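Local coordinates for BH2358 protein (Bacillus halodurans C-125, PDB 2RBD) that is a putative spore coat protein of the DUF3231 family, built mainly of long helices and probably structural in role, at the interface of chains A and B and the interface of chains A and C. Residues are numbered along the deposited sequence; one frame, centred on the assembly and turned at random. Chains: chain A/B/C, BH2358 protein.

Contact 1: the interface of chains A and B. Residues chain A 85, 87-88, 91-93; chain B 91, 93, 95.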
# COMPACT_ATOMS: atom_id res chain seq x y z
N PRO A 85 -22.02 18.64 19.30
CA PRO A 85 -23.24 18.46 20.06
C PRO A 85 -24.03 17.21 19.69
O PRO A 85 -23.87 16.64 18.60
CB PRO A 85 -24.05 19.73 19.75
CG PRO A 85 -23.47 20.32 18.59
CD PRO A 85 -22.10 19.76 18.35
N ALA A 87 -27.43 15.29 18.52
CA ALA A 87 -28.50 15.60 17.59
C ALA A 87 -29.50 14.49 17.65
O ALA A 87 -29.15 13.33 17.93
CB ALA A 87 -27.96 15.69 16.18
N ARG A 88 -30.76 14.81 17.38
CA ARG A 88 -31.79 13.79 17.24
C ARG A 88 -31.80 13.22 15.85
O ARG A 88 -31.83 13.94 14.84
CB ARG A 88 -33.20 14.35 17.56
CG ARG A 88 -33.32 15.24 18.83
N ASP A 91 -34.35 14.35 13.32
CA ASP A 91 -34.23 15.69 12.81
C ASP A 91 -33.27 15.80 11.63
O ASP A 91 -33.11 16.87 11.08
CB ASP A 91 -33.72 16.60 13.89
CG ASP A 91 -34.74 16.88 14.97
OD1 ASP A 91 -35.95 16.63 14.73
OD2 ASP A 91 -34.32 17.36 16.04
N ILE A 92 -32.61 14.72 11.27
CA ILE A 92 -31.64 14.79 10.17
C ILE A 92 -32.41 14.61 8.87
O ILE A 92 -33.07 13.57 8.68
CB ILE A 92 -30.52 13.71 10.25
CG1 ILE A 92 -29.81 13.76 11.62
CG2 ILE A 92 -29.52 13.91 9.11
CD1 ILE A 92 -28.88 12.54 11.93
N PRO A 93 -32.34 15.59 7.95
CA PRO A 93 -32.99 15.40 6.64
C PRO A 93 -32.50 14.12 5.97
O PRO A 93 -31.30 13.82 6.00
CB PRO A 93 -32.51 16.60 5.84
CG PRO A 93 -32.21 17.64 6.86
CD PRO A 93 -31.66 16.90 8.03
N ASP B 91 -31.38 22.79 7.70
CA ASP B 91 -32.17 21.82 8.43
C ASP B 91 -31.34 20.70 9.03
O ASP B 91 -31.87 19.84 9.71
CB ASP B 91 -33.17 21.18 7.51
CG ASP B 91 -34.29 22.12 7.11
OD1 ASP B 91 -34.48 23.16 7.79
OD2 ASP B 91 -34.99 21.79 6.13
N PRO B 93 -29.13 19.13 11.71
CA PRO B 93 -28.66 19.42 13.07
C PRO B 93 -27.14 19.58 13.11
O PRO B 93 -26.43 18.79 12.46
CB PRO B 93 -29.05 18.18 13.84
CG PRO B 93 -30.22 17.63 13.10
CD PRO B 93 -29.93 17.90 11.67
N GLY B 95 -24.73 18.91 15.11
CA GLY B 95 -23.96 17.72 15.51
C GLY B 95 -23.90 16.61 14.45
O GLY B 95 -23.04 15.75 14.53

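Contact 2: the interface of chains A and C. Residues chain A 13-16, 19, 73-75; chain C 162-164, 166.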
# COMPACT_ATOMS: atom_id res chain seq x y z
N PRO A 13 17.50 11.14 17.45
CA PRO A 13 16.51 11.91 16.70
C PRO A 13 15.60 11.02 15.84
O PRO A 13 16.05 10.02 15.29
CB PRO A 13 17.34 12.79 15.78
CG PRO A 13 18.62 12.13 15.66
CD PRO A 13 18.86 11.38 16.95
N LEU A 14 14.34 11.41 15.74
CA LEU A 14 13.44 10.88 14.71
C LEU A 14 13.94 11.25 13.32
O LEU A 14 14.51 12.32 13.11
CB LEU A 14 12.01 11.41 14.89
CG LEU A 14 11.29 11.07 16.22
CD1 LEU A 14 10.13 12.00 16.47
CD2 LEU A 14 10.89 9.57 16.24
N HIS A 15 13.72 10.38 12.36
CA HIS A 15 13.95 10.76 10.97
C HIS A 15 12.72 11.40 10.34
O HIS A 15 11.65 11.41 10.93
CB HIS A 15 14.55 9.62 10.14
CG HIS A 15 13.66 8.45 9.84
ND1 HIS A 15 12.61 8.51 8.94
CD2 HIS A 15 13.77 7.15 10.21
CE1 HIS A 15 12.10 7.30 8.80
NE2 HIS A 15 12.79 6.46 9.55
N TYR A 16 12.91 12.05 9.21
CA TYR A 16 11.84 12.80 8.55
C TYR A 16 10.60 11.97 8.26
O TYR A 16 9.48 12.47 8.39
CB TYR A 16 12.35 13.36 7.24
CG TYR A 16 12.98 14.75 7.26
CD1 TYR A 16 13.70 15.21 8.33
CD2 TYR A 16 12.84 15.55 6.18
CE1 TYR A 16 14.26 16.48 8.32
CE2 TYR A 16 13.38 16.80 6.16
CZ TYR A 16 14.10 17.26 7.23
OH TYR A 16 14.65 18.55 7.16
N VAL A 19 8.69 11.40 11.54
CA VAL A 19 7.96 12.60 11.87
C VAL A 19 6.72 12.76 10.99
O VAL A 19 5.59 12.91 11.49
CB VAL A 19 8.86 13.87 11.81
CG1 VAL A 19 8.01 15.16 11.99
CG2 VAL A 19 9.95 13.79 12.93
N ASN A 73 9.57 15.80 20.95
CA ASN A 73 10.57 15.85 19.89
C ASN A 73 10.47 17.12 19.05
O ASN A 73 11.02 17.22 17.97
CB ASN A 73 10.45 14.60 19.01
CG ASN A 73 11.04 13.38 19.66
OD1 ASN A 73 12.22 13.09 19.47
ND2 ASN A 73 10.24 12.67 20.44
N GLY A 74 9.79 18.13 19.58
CA GLY A 74 9.78 19.44 18.96
C GLY A 74 9.07 19.43 17.64
O GLY A 74 9.51 20.09 16.71
N VAL A 75 7.97 18.69 17.54
CA VAL A 75 7.17 18.66 16.33
C VAL A 75 5.80 19.30 16.64
O VAL A 75 5.15 18.91 17.62
CB VAL A 75 6.96 17.21 15.81
CG1 VAL A 75 6.07 17.21 14.56
CG2 VAL A 75 8.34 16.48 15.59
N PRO C 162 17.38 11.59 6.12
CA PRO C 162 17.30 12.93 6.72
C PRO C 162 16.68 12.89 8.11
O PRO C 162 15.68 12.21 8.33
CB PRO C 162 16.43 13.72 5.76
CG PRO C 162 16.45 12.99 4.52
CD PRO C 162 16.79 11.57 4.78
N LEU C 163 17.35 13.55 9.05
CA LEU C 163 16.97 13.49 10.46
C LEU C 163 16.31 14.78 10.91
O LEU C 163 16.72 15.87 10.53
CB LEU C 163 18.19 13.29 11.36
CG LEU C 163 18.93 11.97 11.17
CD1 LEU C 163 20.10 11.91 12.18
CD2 LEU C 163 18.01 10.78 11.31
N HIS C 164 15.30 14.65 11.73
CA HIS C 164 14.66 15.80 12.31
C HIS C 164 15.59 16.39 13.38
O HIS C 164 16.26 15.65 14.07
CB HIS C 164 13.37 15.35 12.97
CG HIS C 164 12.67 16.39 13.76
ND1 HIS C 164 12.15 17.53 13.20
CD2 HIS C 164 12.37 16.44 15.09
CE1 HIS C 164 11.56 18.25 14.13
NE2 HIS C 164 11.69 17.62 15.29
N ASP C 166 15.31 18.22 16.95
CA ASP C 166 14.36 18.56 17.99
C ASP C 166 14.55 20.03 18.32
O ASP C 166 13.82 20.58 19.16
CB ASP C 166 14.59 17.67 19.23

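Contact 1: the interface of chains A and B
A largely apolar patch of a two-fold symmetric interface joins chains A and B here through the segment between helices 46-72 and 100-124 of each copy, and it probably helps to hold the pair together in the deposited tetramer. Close to the symmetry axis the two 3-10 helices 89-91 approach each other, and the proline two residues further on in each chain is laid against the last residue of its partner's helix. A:Pro93 brings the CG and CD corner of its ring to B:Asp91. Its CD lies 3.4 Å from the backbone carbonyl O of B:Asp91, while its CG packs 3.7 Å from that residue's CB methylene, the two side chains crossing obliquely. B:Asp91 CG lies anti to the carbonyl carbon, beside the backbone N (chi1 -71°), while the CB methylene meets the ring of A:Pro93. An alanine in place of A:Pro93 would remove CG and CD and would probably lose the packing against B:Asp91, along with the ring's restraint on the backbone. The same pairing recurs with the chains exchanged, B:Pro93 reaching A:Asp91. B:Pro93 CD lies 3.9 Å from A:Ile92 CA, and the A:Ile92 side chain crosses the proline at about a right angle. The far side of the ring is met by a methyl group, A:Ala87 CB standing 3.6 Å from B:Pro93 CB. B:Pro93 is thus wedged between the 3-10 helix end and the extended stretch that precedes it. Farther along, the backbone O of A:Pro85 comes within 3.3 Å of B:Gly95 CA, so main chain meets main chain. No hydrogen bond or salt bridge crosses this patch, and cohesion rests on shape and van der Waals contact. For the protein, the site is a small proline-centred seam that probably helps to fix the relative placement of two subunits.

Contact 2: the interface of chains A and C
The C-terminal tail of chain C, residues 162-166, runs antiparallel to the N-terminal stretch 13-15 of chain A, at the start of helix 16-42, and reaches the loop 73-75 that follows helix 46-72. A:His15 and C:Leu163 form an antiparallel beta bridge, flanked by two main-chain hydrogen bonds. C:His164 N gives one to A:Leu14 O at 2.8 Å, the donor lying in the carbonyl plane. A:Tyr16 N gives the other to C:Pro162 O at 2.9 Å, nearly straight at the hydrogen (167°) but from above the carbonyl plane; this satisfies an amide at the first turn of the helix. The A:Tyr16 ring offers a face to C:Pro162, whose CB stands over its centre, 4.0 Å from the centroid, in a CH-pi contact. A:Tyr16 CE1 comes within 3.4 Å of C:Leu163 O, and the amide N of C:His164 lies at the ring edge, in plane. The branches of C:Leu163 divide their contacts: CD1 meets A:Pro13 CG and CD2 meets A:His15 CB. C:His164 buries the most surface of the residues here, 110 Å². Its CG is anti to the backbone N (chi1 173°), which sends the imidazole along to loop 73-75. There C:His164 NE2 donates to the backbone O of A:Asn73 at 2.8 Å, in the ring plane and nearly along the C=O axis, though bent at the hydrogen (138°). Nearer the backbone, A:Val19 CG2 packs 3.8 Å from C:His164 CB, and A:Val75 CG2 lies 3.6 Å from C:His164 NE2. Donation to a carbonyl would place a proton on NE2, though hydrogens are not seen, and the paired bonds would tend to fix the tail's register. The site docks the tail of one subunit onto its neighbour, probably stabilising the assembly.

The centres of the C-alpha atoms of contact 1 and contact 2 lie about 43 Å apart, and the two have no residue in common. On chain A both draw on the segment between helices 46-72 and 100-124, contact 2 at residues 73-75 and contact 1 at residues 85-93, with contact 2 adding residues 13-19; that segment therefore leaves contact 2 and arrives at contact 1 from residue 85. Since each belongs to a two-fold interface with a different neighbour, together they could link four copies, although the structure alone does not show that this tetramer forms in the spore.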